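ADP/ATP-dependent NAD(P)H-hydrate dehydratase (Bacillus subtilis, PDB 3RPZ) catalyses the ADP- or ATP-dependent dehydration of hydrated NADH and NADPH, probably returning these damaged nicotinamide cofactors to their usable form. Local coordinates at residues 147-152 with 157-162; 173-178 with 194-199; 251-256 with 268-273. All coordinates share one frame; numbering follows the deposited sequence. Where two conformers were deposited one is given.

Contact 1. Residues 147-152 with 157-162; sequences VILTPH and FRMTGV. With NPW (beta-6-hydroxy-1,4,5,6-tetrahydronicotinamide adenine dinucleotide phosphate), chain D.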
loop_
_atom_site.group_PDB
_atom_site.type_symbol
_atom_site.label_atom_id
_atom_site.label_comp_id
_atom_site.label_asym_id
_atom_site.label_seq_id
_atom_site.Cartn_x
_atom_site.Cartn_y
_atom_site.Cartn_z
ATOM N N VAL A 147 -26.287 18.290 -15.074
ATOM C CA VAL A 147 -26.468 17.140 -14.224
ATOM C C VAL A 147 -26.114 15.942 -15.083
ATOM O O VAL A 147 -26.679 15.789 -16.183
ATOM C CB VAL A 147 -27.869 17.050 -13.678
ATOM C CG1 VAL A 147 -28.106 15.753 -12.917
ATOM C CG2 VAL A 147 -28.195 18.307 -12.813
ATOM N N ILE A 148 -25.208 15.100 -14.616
ATOM C CA ILE A 148 -24.692 13.973 -15.381
ATOM C C ILE A 148 -25.001 12.697 -14.642
ATOM O O ILE A 148 -24.503 12.468 -13.527
ATOM C CB ILE A 148 -23.160 14.129 -15.598
ATOM C CG1 ILE A 148 -22.824 15.424 -16.364
ATOM C CG2 ILE A 148 -22.525 12.859 -16.263
ATOM C CD1 ILE A 148 -21.471 16.023 -15.912
ATOM N N LEU A 149 -25.893 11.861 -15.211
ATOM C CA LEU A 149 -26.267 10.591 -14.640
ATOM C C LEU A 149 -25.460 9.505 -15.283
ATOM O O LEU A 149 -25.331 9.481 -16.506
ATOM C CB LEU A 149 -27.768 10.345 -14.897
ATOM C CG LEU A 149 -28.722 11.504 -14.537
ATOM C CD1 LEU A 149 -30.161 11.034 -14.774
ATOM C CD2 LEU A 149 -28.533 11.960 -13.078
ATOM N N THR A 150 -24.951 8.542 -14.505
ATOM C CA THR A 150 -24.097 7.494 -15.041
ATOM C C THR A 150 -24.599 6.061 -14.790
ATOM O O THR A 150 -23.902 5.241 -14.232
ATOM C CB THR A 150 -22.644 7.666 -14.573
ATOM O OG1 THR A 150 -22.562 7.443 -13.145
ATOM C CG2 THR A 150 -22.072 9.041 -14.890
ATOM N N PRO A 151 -25.831 5.755 -15.195
ATOM C CA PRO A 151 -26.368 4.429 -14.996
ATOM C C PRO A 151 -25.757 3.343 -15.875
ATOM O O PRO A 151 -25.561 3.521 -17.076
ATOM C CB PRO A 151 -27.835 4.595 -15.353
ATOM C CG PRO A 151 -27.812 5.628 -16.440
ATOM C CD PRO A 151 -26.757 6.599 -15.959
ATOM N N HIS A 152 -25.587 2.172 -15.280
ATOM C CA HIS A 152 -25.581 0.961 -16.082
ATOM C C HIS A 152 -27.018 0.578 -16.402
ATOM O O HIS A 152 -27.977 1.196 -15.912
ATOM C CB HIS A 152 -24.775 -0.158 -15.416
ATOM C CG HIS A 152 -25.298 -0.609 -14.094
ATOM N ND1 HIS A 152 -26.622 -0.964 -13.857
ATOM C CD2 HIS A 152 -24.627 -0.854 -12.946
ATOM C CE1 HIS A 152 -26.737 -1.326 -12.581
ATOM N NE2 HIS A 152 -25.534 -1.295 -12.012
ATOM N N PHE A 157 -33.052 1.064 -15.701
ATOM C CA PHE A 157 -34.366 0.482 -15.421
ATOM C C PHE A 157 -34.953 1.067 -14.147
ATOM O O PHE A 157 -36.134 1.482 -14.105
ATOM C CB PHE A 157 -34.229 -1.026 -15.318
ATOM C CG PHE A 157 -35.452 -1.721 -14.796
ATOM C CD1 PHE A 157 -36.694 -1.533 -15.387
ATOM C CD2 PHE A 157 -35.347 -2.567 -13.716
ATOM C CE1 PHE A 157 -37.830 -2.201 -14.909
ATOM C CE2 PHE A 157 -36.466 -3.215 -13.228
ATOM C CZ PHE A 157 -37.691 -3.037 -13.827
ATOM N N ARG A 158 -34.141 1.211 -13.121
ATOM C CA ARG A 158 -34.635 1.817 -11.901
ATOM C C ARG A 158 -35.102 3.265 -12.122
ATOM O O ARG A 158 -36.078 3.690 -11.559
ATOM C CB ARG A 158 -33.558 1.784 -10.810
ATOM C CG ARG A 158 -33.993 2.416 -9.516
ATOM C CD ARG A 158 -33.102 2.004 -8.360
ATOM N NE ARG A 158 -31.879 2.782 -8.291
ATOM C CZ ARG A 158 -30.662 2.265 -8.366
ATOM N NH1 ARG A 158 -30.501 0.973 -8.537
ATOM N NH2 ARG A 158 -29.614 3.049 -8.280
ATOM N N MET A 159 -34.374 4.007 -12.934
ATOM C CA MET A 159 -34.662 5.422 -13.222
ATOM C C MET A 159 -35.922 5.625 -14.047
ATOM O O MET A 159 -36.594 6.628 -13.899
ATOM C CB MET A 159 -33.523 6.043 -14.017
ATOM C CG MET A 159 -32.281 6.298 -13.215
ATOM S SD MET A 159 -30.825 6.524 -14.272
ATOM C CE MET A 159 -31.425 7.777 -15.378
ATOM N N THR A 160 -36.185 4.689 -14.959
ATOM C CA THR A 160 -37.136 4.893 -16.068
ATOM C C THR A 160 -38.280 3.903 -16.161
ATOM O O THR A 160 -39.292 4.219 -16.829
ATOM C CB THR A 160 -36.415 4.862 -17.418
ATOM O OG1 THR A 160 -35.974 3.522 -17.698
ATOM C CG2 THR A 160 -35.310 5.880 -17.484
ATOM N N GLY A 161 -38.146 2.730 -15.570
ATOM C CA GLY A 161 -39.087 1.603 -15.819
ATOM C C GLY A 161 -38.919 0.862 -17.135
ATOM O O GLY A 161 -39.688 -0.096 -17.416
ATOM N N VAL A 162 -37.957 1.265 -17.968
ATOM C CA VAL A 162 -37.683 0.541 -19.210
ATOM C C VAL A 162 -36.951 -0.754 -18.849
ATOM O O VAL A 162 -35.833 -0.697 -18.328
ATOM C CB VAL A 162 -36.819 1.353 -20.210
ATOM C CG1 VAL A 162 -36.518 0.530 -21.480
ATOM C CG2 VAL A 162 -37.459 2.696 -20.585
HETATM P P NPW D . -27.931 -9.114 -14.130
HETATM O O1 NPW D . -28.535 -9.472 -12.791
HETATM O O2 NPW D . -26.467 -9.353 -14.310
HETATM O O3 NPW D . -28.727 -9.642 -15.338
HETATM P PA NPW D . -26.822 -3.203 -8.794
HETATM P PB NPW D . -23.999 -2.578 -8.466
HETATM C C1A NPW D . -27.850 -5.209 -14.039
HETATM C C1B NPW D . -21.519 -0.206 -5.241
HETATM N N1C NPW D . -20.266 -0.851 -5.555
HETATM N N1D NPW D . -26.439 -5.278 -18.948
HETATM C C2A NPW D . -27.607 -6.584 -13.419
HETATM O O2A NPW D . -28.175 -7.526 -14.305
HETATM C C2B NPW D . -22.026 0.768 -6.310
HETATM O O2B NPW D . -21.322 1.984 -6.312
HETATM C C2C NPW D . -19.237 -0.889 -4.751
HETATM C C2D NPW D . -27.493 -5.843 -18.339
HETATM C C3A NPW D . -28.336 -6.477 -12.090
HETATM O O3A NPW D . -29.760 -6.673 -12.218
HETATM C C3B NPW D . -23.484 0.894 -5.823
HETATM O O3B NPW D . -23.502 1.859 -4.762
HETATM C C3C NPW D . -18.091 -1.507 -4.772
HETATM N N3D NPW D . -27.825 -5.801 -17.038
HETATM C C4B NPW D . -23.771 -0.512 -5.276
HETATM O O4B NPW D . -22.504 -1.216 -5.128
HETATM C C4C NPW D . -17.876 -2.443 -5.956
HETATM C C4D NPW D . -26.955 -5.055 -16.347
HETATM O O4D NPW D . -27.845 -4.319 -12.919
HETATM C C4E NPW D . -28.068 -5.030 -11.725
HETATM C C5A NPW D . -25.789 -4.440 -16.879
HETATM C C5B NPW D . -24.669 -1.346 -6.195
HETATM O O5B NPW D . -24.211 -1.271 -7.546
HETATM C C5C NPW D . -19.222 -2.846 -6.530
HETATM C C5E NPW D . -26.815 -4.864 -10.863
HETATM O O5E NPW D . -26.803 -3.538 -10.346
HETATM C C6C NPW D . -20.106 -1.605 -6.837
HETATM O O6C NPW D . -19.549 -0.749 -7.830
HETATM C C6D NPW D . -25.512 -4.556 -18.281
HETATM N N6D NPW D . -24.483 -4.028 -18.924
HETATM N N7A NPW D . -25.033 -3.787 -15.925
HETATM C C7C NPW D . -17.041 -1.289 -3.820
HETATM N N7C NPW D . -15.899 -1.944 -3.971
HETATM O O7C NPW D . -17.227 -0.527 -2.837
HETATM C C8A NPW D . -25.743 -4.014 -14.754
HETATM N N9A NPW D . -26.903 -4.776 -15.064
HETATM O OA1 NPW D . -27.649 -4.146 -8.025
HETATM O OA2 NPW D . -27.163 -1.800 -8.873
HETATM O OA3 NPW D . -25.317 -3.463 -8.290
HETATM O OB1 NPW D . -23.815 -2.057 -9.820
HETATM O OB2 NPW D . -22.935 -3.457 -7.888
#
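A strand-to-helix joint of the ribokinase-like fold, whose H152 lines both the NAD(P)H-hydrate and the AMP pocket, is held by M159 bearing on L149 and P151. The sulfur of M159 sits against the pyrrolidine ring, SD lying 3.7 Å from P151 CB, the two side chains crossing at about a right angle. A bend at the last torsion (chi3 52°) then carries the methyl on to L149, where CE meets CD1 of the leucine at 3.5 Å. No hydrogen bond links the two segments, so their joint is wholly apolar.

H152, at the N-cap of helix 153-160, faces the bound NADPH hydrate. NE2 donates to OB1 of the NPW pyrophosphate at 2.9 Å along a bent line (143°), and C8A of the adenine lies over one imidazole face, 3.3 Å above its plane and offset toward the rim. With an alanine at H152, OB1 is likely to lose this donor and the adenine the flat group packed against C8A. K27 of the second subunit packs on H152.

Within the sheet, strand 147-149 runs between strands 128-130 and 185-188. L149 also touches L182 of helix 171-182, while T150 meets helix 217-231 through T222 and I225.

Contact 2. Residues 173-178 with 194-199; sequences EYAKEW and VIAFPD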
loop_
_atom_site.group_PDB
_atom_site.type_symbol
_atom_site.label_atom_id
_atom_site.label_comp_id
_atom_site.label_asym_id
_atom_site.label_seq_id
_atom_site.Cartn_x
_atom_site.Cartn_y
_atom_site.Cartn_z
ATOM N N GLU A 173 -31.376 5.101 -28.508
ATOM C CA GLU A 173 -32.713 5.662 -28.611
ATOM C C GLU A 173 -33.265 5.976 -27.222
ATOM O O GLU A 173 -33.741 7.071 -26.974
ATOM C CB GLU A 173 -33.627 4.672 -29.349
ATOM C CG GLU A 173 -33.181 4.426 -30.806
ATOM C CD GLU A 173 -32.216 3.208 -31.082
ATOM O OE1 GLU A 173 -32.481 2.617 -32.192
ATOM O OE2 GLU A 173 -31.234 2.823 -30.325
ATOM N N TYR A 174 -33.170 5.025 -26.303
ATOM C CA TYR A 174 -33.659 5.242 -24.946
ATOM C C TYR A 174 -32.840 6.275 -24.228
ATOM O O TYR A 174 -33.400 7.105 -23.510
ATOM C CB TYR A 174 -33.754 3.939 -24.134
ATOM C CG TYR A 174 -34.992 3.095 -24.453
ATOM C CD1 TYR A 174 -36.249 3.514 -24.081
ATOM C CD2 TYR A 174 -34.852 1.858 -25.057
ATOM C CE1 TYR A 174 -37.367 2.757 -24.367
ATOM C CE2 TYR A 174 -35.985 1.082 -25.333
ATOM C CZ TYR A 174 -37.202 1.557 -24.961
ATOM O OH TYR A 174 -38.343 0.823 -25.227
ATOM N N ALA A 175 -31.507 6.207 -24.348
ATOM C CA ALA A 175 -30.681 7.153 -23.646
ATOM C C ALA A 175 -30.976 8.585 -24.101
ATOM O O ALA A 175 -31.086 9.493 -23.302
ATOM C CB ALA A 175 -29.188 6.827 -23.819
ATOM N N LYS A 176 -31.119 8.781 -25.410
ATOM C CA LYS A 176 -31.429 10.101 -25.961
ATOM C C LYS A 176 -32.796 10.556 -25.506
ATOM O O LYS A 176 -32.966 11.721 -25.102
ATOM C CB LYS A 176 -31.370 10.074 -27.482
ATOM C CG LYS A 176 -30.024 9.987 -28.042
ATOM C CD LYS A 176 -30.011 10.008 -29.575
ATOM C CE LYS A 176 -30.194 11.402 -30.101
ATOM N NZ LYS A 176 -31.607 11.789 -30.133
ATOM N N GLU A 177 -33.774 9.664 -25.537
ATOM C CA GLU A 177 -35.141 10.050 -25.160
ATOM C C GLU A 177 -35.176 10.535 -23.694
ATOM O O GLU A 177 -35.830 11.568 -23.353
ATOM C CB GLU A 177 -36.050 8.832 -25.332
ATOM C CG GLU A 177 -37.419 8.888 -24.731
ATOM C CD GLU A 177 -38.197 7.667 -25.179
ATOM O OE1 GLU A 177 -38.627 7.648 -26.356
ATOM O OE2 GLU A 177 -38.277 6.689 -24.394
ATOM N N TRP A 178 -34.493 9.804 -22.804
ATOM C CA TRP A 178 -34.538 10.116 -21.411
ATOM C C TRP A 178 -33.641 11.275 -21.037
ATOM O O TRP A 178 -33.947 12.035 -20.128
ATOM C CB TRP A 178 -34.305 8.862 -20.556
ATOM C CG TRP A 178 -35.532 8.070 -20.473
ATOM C CD1 TRP A 178 -35.937 7.089 -21.316
ATOM C CD2 TRP A 178 -36.584 8.252 -19.512
ATOM N NE1 TRP A 178 -37.190 6.614 -20.914
ATOM C CE2 TRP A 178 -37.588 7.314 -19.812
ATOM C CE3 TRP A 178 -36.731 9.067 -18.389
ATOM C CZ2 TRP A 178 -38.751 7.193 -19.049
ATOM C CZ3 TRP A 178 -37.927 8.956 -17.633
ATOM C CH2 TRP A 178 -38.887 8.010 -17.957
ATOM N N VAL A 194 -23.181 4.834 -24.308
ATOM C CA VAL A 194 -23.861 5.965 -24.959
ATOM C C VAL A 194 -23.718 7.203 -24.106
ATOM O O VAL A 194 -23.933 7.130 -22.870
ATOM C CB VAL A 194 -25.375 5.720 -25.171
ATOM C CG1 VAL A 194 -26.010 6.878 -25.969
ATOM C CG2 VAL A 194 -25.618 4.416 -25.877
ATOM N N ILE A 195 -23.259 8.315 -24.673
ATOM C CA ILE A 195 -23.223 9.590 -23.975
ATOM C C ILE A 195 -24.248 10.492 -24.631
ATOM O O ILE A 195 -24.037 10.985 -25.745
ATOM C CB ILE A 195 -21.827 10.242 -24.003
ATOM C CG1 ILE A 195 -20.730 9.284 -23.519
ATOM C CG2 ILE A 195 -21.839 11.545 -23.126
ATOM C CD1 ILE A 195 -20.087 8.400 -24.595
ATOM N N ALA A 196 -25.394 10.665 -23.975
ATOM C CA ALA A 196 -26.517 11.427 -24.485
ATOM C C ALA A 196 -26.675 12.734 -23.730
ATOM O O ALA A 196 -26.767 12.733 -22.513
ATOM C CB ALA A 196 -27.787 10.617 -24.420
ATOM N N PHE A 197 -26.682 13.849 -24.462
ATOM C CA PHE A 197 -26.789 15.186 -23.901
ATOM C C PHE A 197 -28.232 15.685 -24.054
ATOM O O PHE A 197 -28.909 15.320 -25.010
ATOM C CB PHE A 197 -25.785 16.128 -24.586
ATOM C CG PHE A 197 -24.365 15.787 -24.284
ATOM C CD1 PHE A 197 -23.796 16.157 -23.099
ATOM C CD2 PHE A 197 -23.639 15.009 -25.142
ATOM C CE1 PHE A 197 -22.507 15.778 -22.790
ATOM C CE2 PHE A 197 -22.354 14.634 -24.830
ATOM C CZ PHE A 197 -21.775 15.022 -23.677
ATOM N N PRO A 198 -28.659 16.529 -23.109
ATOM C CA PRO A 198 -30.066 16.926 -23.117
ATOM C C PRO A 198 -30.387 17.887 -24.239
ATOM O O PRO A 198 -31.577 18.151 -24.510
ATOM C CB PRO A 198 -30.254 17.537 -21.755
ATOM C CG PRO A 198 -28.867 17.937 -21.278
ATOM C CD PRO A 198 -27.933 16.949 -21.892
ATOM N N ASP A 199 -29.375 18.434 -24.944
ATOM C CA ASP A 199 -29.585 19.245 -26.116
ATOM C C ASP A 199 -29.681 18.444 -27.414
ATOM O O ASP A 199 -29.858 19.032 -28.506
ATOM C CB ASP A 199 -28.479 20.317 -26.254
ATOM C CG ASP A 199 -27.086 19.722 -26.491
ATOM O OD1 ASP A 199 -26.914 18.529 -26.774
ATOM O OD2 ASP A 199 -26.144 20.533 -26.418
HETATM O O HOH W 1 -31.251 13.753 -26.083
#
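A175 points its methyl toward strand 194-196, where V194 and A196 turn their side chains back toward the helix. The branch of V194 that does the touching is CG1, 3.8 Å from A175 CB; it stands anti to the valine's backbone N (chi1 -175°), which extends it toward the alanine. A196 meets the same methyl CB to CB at 4.1 Å, so A175 bears on two residues of one strand face. The methyl of A196 comes nearer still to the helix backbone, its CB lying 3.7 Å from A175 O. K176 leaves the helix beside this patch rather than into it, and its CG passes the CB of A196 at 4.3 Å.

Small side chains on both sides let the backbones come close: the CA atoms of K176 and A196 are 5.3 Å apart. Helix 171-182 here covers one face of the antiparallel end of the mixed sheet, in which strand 194-196 is hydrogen-bonded to 185-188 on one flank and to 202-204 on the other. The local axes of helix and strand run nearly side by side, 22° apart and 8.0 Å at closest approach. C202 of edge strand 202-204 adds to the layer, touching K176, V194 and A196.

The polar link is indirect. One water donates to both K176 O (2.8 Å) and F197 O (3.0 Å), tying the helix backbone to the chain just past the strand.

I195 and F197 turn away from this helix, and both reach helix 235-256 across the sheet, I195 through V239 and L240. There K236 forms a cation-pi pair with the F197 ring and a salt bridge with D199 OD2.

Contact 3. Residues 251-256 with 268-273; sequences ELWTDE and SDILPR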
loop_
_atom_site.group_PDB
_atom_site.type_symbol
_atom_site.label_atom_id
_atom_site.label_comp_id
_atom_site.label_asym_id
_atom_site.label_seq_id
_atom_site.Cartn_x
_atom_site.Cartn_y
_atom_site.Cartn_z
ATOM N N GLU A 251 -7.929 -1.223 -22.450
ATOM C CA GLU A 251 -7.300 -1.753 -23.666
ATOM C C GLU A 251 -5.792 -1.818 -23.530
ATOM O O GLU A 251 -5.195 -2.781 -24.014
ATOM C CB GLU A 251 -7.691 -0.934 -24.889
ATOM C CG GLU A 251 -9.169 -1.003 -25.187
ATOM C CD GLU A 251 -9.604 -0.214 -26.391
ATOM O OE1 GLU A 251 -8.726 0.198 -27.199
ATOM O OE2 GLU A 251 -10.804 -0.137 -26.641
ATOM N N LEU A 252 -5.151 -0.847 -22.886
ATOM C CA LEU A 252 -3.722 -0.934 -22.579
ATOM C C LEU A 252 -3.461 -2.155 -21.747
ATOM O O LEU A 252 -2.555 -2.937 -22.029
ATOM C CB LEU A 252 -3.220 0.303 -21.813
ATOM C CG LEU A 252 -1.725 0.294 -21.423
ATOM C CD1 LEU A 252 -1.395 -0.568 -20.212
ATOM C CD2 LEU A 252 -0.830 -0.112 -22.617
ATOM N N TRP A 253 -4.247 -2.343 -20.686
ATOM C CA TRP A 253 -4.044 -3.492 -19.788
ATOM C C TRP A 253 -3.993 -4.778 -20.508
ATOM O O TRP A 253 -3.134 -5.639 -20.234
ATOM C CB TRP A 253 -5.225 -3.605 -18.810
ATOM C CG TRP A 253 -5.238 -4.839 -17.887
ATOM C CD1 TRP A 253 -6.006 -5.970 -18.002
ATOM C CD2 TRP A 253 -4.475 -4.993 -16.707
ATOM N NE1 TRP A 253 -5.759 -6.825 -16.973
ATOM C CE2 TRP A 253 -4.850 -6.248 -16.143
ATOM C CE3 TRP A 253 -3.478 -4.223 -16.059
ATOM C CZ2 TRP A 253 -4.276 -6.702 -14.973
ATOM C CZ3 TRP A 253 -2.958 -4.651 -14.920
ATOM C CH2 TRP A 253 -3.357 -5.895 -14.359
ATOM N N THR A 254 -4.932 -4.992 -21.417
ATOM C CA THR A 254 -5.049 -6.286 -22.071
ATOM C C THR A 254 -3.959 -6.577 -23.079
ATOM O O THR A 254 -3.821 -7.700 -23.577
ATOM C CB THR A 254 -6.454 -6.565 -22.665
ATOM O OG1 THR A 254 -6.813 -5.458 -23.528
ATOM C CG2 THR A 254 -7.463 -6.697 -21.594
ATOM N N ASP A 255 -3.092 -5.616 -23.350
ATOM C CA ASP A 255 -1.975 -5.905 -24.247
ATOM C C ASP A 255 -1.063 -6.972 -23.653
ATOM O O ASP A 255 -0.583 -7.819 -24.361
ATOM C CB ASP A 255 -1.112 -4.680 -24.498
ATOM C CG ASP A 255 -1.734 -3.688 -25.445
ATOM O OD1 ASP A 255 -2.714 -3.997 -26.122
ATOM O OD2 ASP A 255 -1.203 -2.577 -25.489
ATOM N N GLU A 256 -0.807 -6.897 -22.354
ATOM C CA GLU A 256 0.096 -7.837 -21.713
ATOM C C GLU A 256 -0.473 -8.540 -20.494
ATOM O O GLU A 256 0.251 -9.322 -19.871
ATOM C CB GLU A 256 1.363 -7.135 -21.296
ATOM C CG GLU A 256 2.172 -6.622 -22.454
ATOM C CD GLU A 256 3.483 -6.027 -21.966
ATOM O OE1 GLU A 256 3.483 -4.886 -21.446
ATOM O OE2 GLU A 256 4.496 -6.731 -22.043
ATOM N N SER A 268 -6.791 3.711 -12.789
ATOM C CA SER A 268 -6.219 4.972 -12.336
ATOM C C SER A 268 -4.695 5.011 -12.397
ATOM O O SER A 268 -4.110 6.049 -12.573
ATOM C CB SER A 268 -6.642 5.254 -10.893
ATOM O OG SER A 268 -8.001 5.329 -10.808
ATOM N N ASP A 269 -4.080 3.865 -12.172
ATOM C CA ASP A 269 -2.623 3.711 -12.162
ATOM C C ASP A 269 -2.134 3.789 -13.650
ATOM O O ASP A 269 -0.982 4.178 -13.913
ATOM C CB ASP A 269 -2.093 2.329 -11.614
ATOM C CG ASP A 269 -2.330 1.935 -10.104
ATOM O OD1 ASP A 269 -2.533 2.776 -9.237
ATOM O OD2 ASP A 269 -2.219 0.648 -9.832
ATOM N N ILE A 270 -2.942 3.305 -14.614
ATOM C CA ILE A 270 -2.624 3.218 -16.061
ATOM C C ILE A 270 -2.871 4.551 -16.755
ATOM O O ILE A 270 -2.198 4.918 -17.726
ATOM C CB ILE A 270 -3.529 2.101 -16.727
ATOM C CG1 ILE A 270 -3.083 0.737 -16.212
ATOM C CG2 ILE A 270 -3.581 2.127 -18.277
ATOM C CD1 ILE A 270 -4.130 -0.388 -16.419
ATOM N N LEU A 271 -3.833 5.318 -16.253
ATOM C CA LEU A 271 -4.260 6.564 -16.896
ATOM C C LEU A 271 -3.115 7.545 -17.168
ATOM O O LEU A 271 -3.098 8.199 -18.201
ATOM C CB LEU A 271 -5.362 7.224 -16.095
ATOM C CG LEU A 271 -5.946 8.513 -16.621
ATOM C CD1 LEU A 271 -6.654 8.294 -17.989
ATOM C CD2 LEU A 271 -6.963 9.059 -15.609
ATOM N N PRO A 272 -2.162 7.680 -16.231
ATOM C CA PRO A 272 -1.076 8.661 -16.528
ATOM C C PRO A 272 -0.379 8.457 -17.866
ATOM O O PRO A 272 -0.167 9.412 -18.602
ATOM C CB PRO A 272 -0.131 8.482 -15.332
ATOM C CG PRO A 272 -1.043 8.127 -14.194
ATOM C CD PRO A 272 -2.044 7.171 -14.865
ATOM N N ARG A 273 -0.057 7.202 -18.183
ATOM C CA ARG A 273 0.643 6.879 -19.415
ATOM C C ARG A 273 -0.314 6.914 -20.612
ATOM O O ARG A 273 0.088 7.347 -21.717
ATOM C CB ARG A 273 1.350 5.526 -19.312
ATOM C CG ARG A 273 2.636 5.574 -18.546
ATOM C CD ARG A 273 3.380 4.191 -18.541
ATOM N NE ARG A 273 4.626 4.322 -17.782
ATOM C CZ ARG A 273 5.778 4.724 -18.290
ATOM N NH1 ARG A 273 5.881 5.018 -19.584
ATOM N NH2 ARG A 273 6.841 4.828 -17.496
#
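Apolar contact is carried by I270, which divides its branches between L252 and W253. Its CG2, anti to the backbone N, lies 4.0 Å from L252 CB. L252 CD1 is at the same 4.0 Å from this methyl, but the leucine has two conformers and that touch is the less certain one. The other branch takes CD1 to the six-membered ring of W253, 3.9 Å from CE3; the methyl approaches the indole obliquely, and the two side chains cross at about a right angle.

The elements joined are the two C-terminal helices, 235-256 and 264-277, which pack against each other near the end of the first. The second is kinked at P272, whose ring nitrogen has no hydrogen to give to the turn before.

The indole has further partners: its ring stacks with H257, NE1 is hydrogen-bonded to S258 O, and P272 of the second subunit packs on W253.

Charged contacts run between subunits, not between the two helix segments of one chain. E256 OE2 forms a salt bridge with R273 NH1 of the second subunit, and in the same way R273 NH1 pairs with E256 OE2 of the third subunit.

In the fold
Contacts 1 and 2 are neighbours on the same sheet, their centres about 11 Å apart, and they touch directly: T160 CG2 packs on W178 CD2 at 3.4 Å, and V162 CG1 on Y174 CZ at 3.7 Å. Contact 1 is the one that reaches the ligands through H152; the side chain of P151 lies about 8 Å from a bound magnesium ion. In contact 2 the side chain of V194 is about 10 Å from AMP. Contact 3 stands apart, its centre about 28 Å from that of contact 1 and about 29 Å from that of contact 2. It still borders the nucleotide site, since E251 OE2 is hydrogen-bonded to G208 N of the AMP pocket.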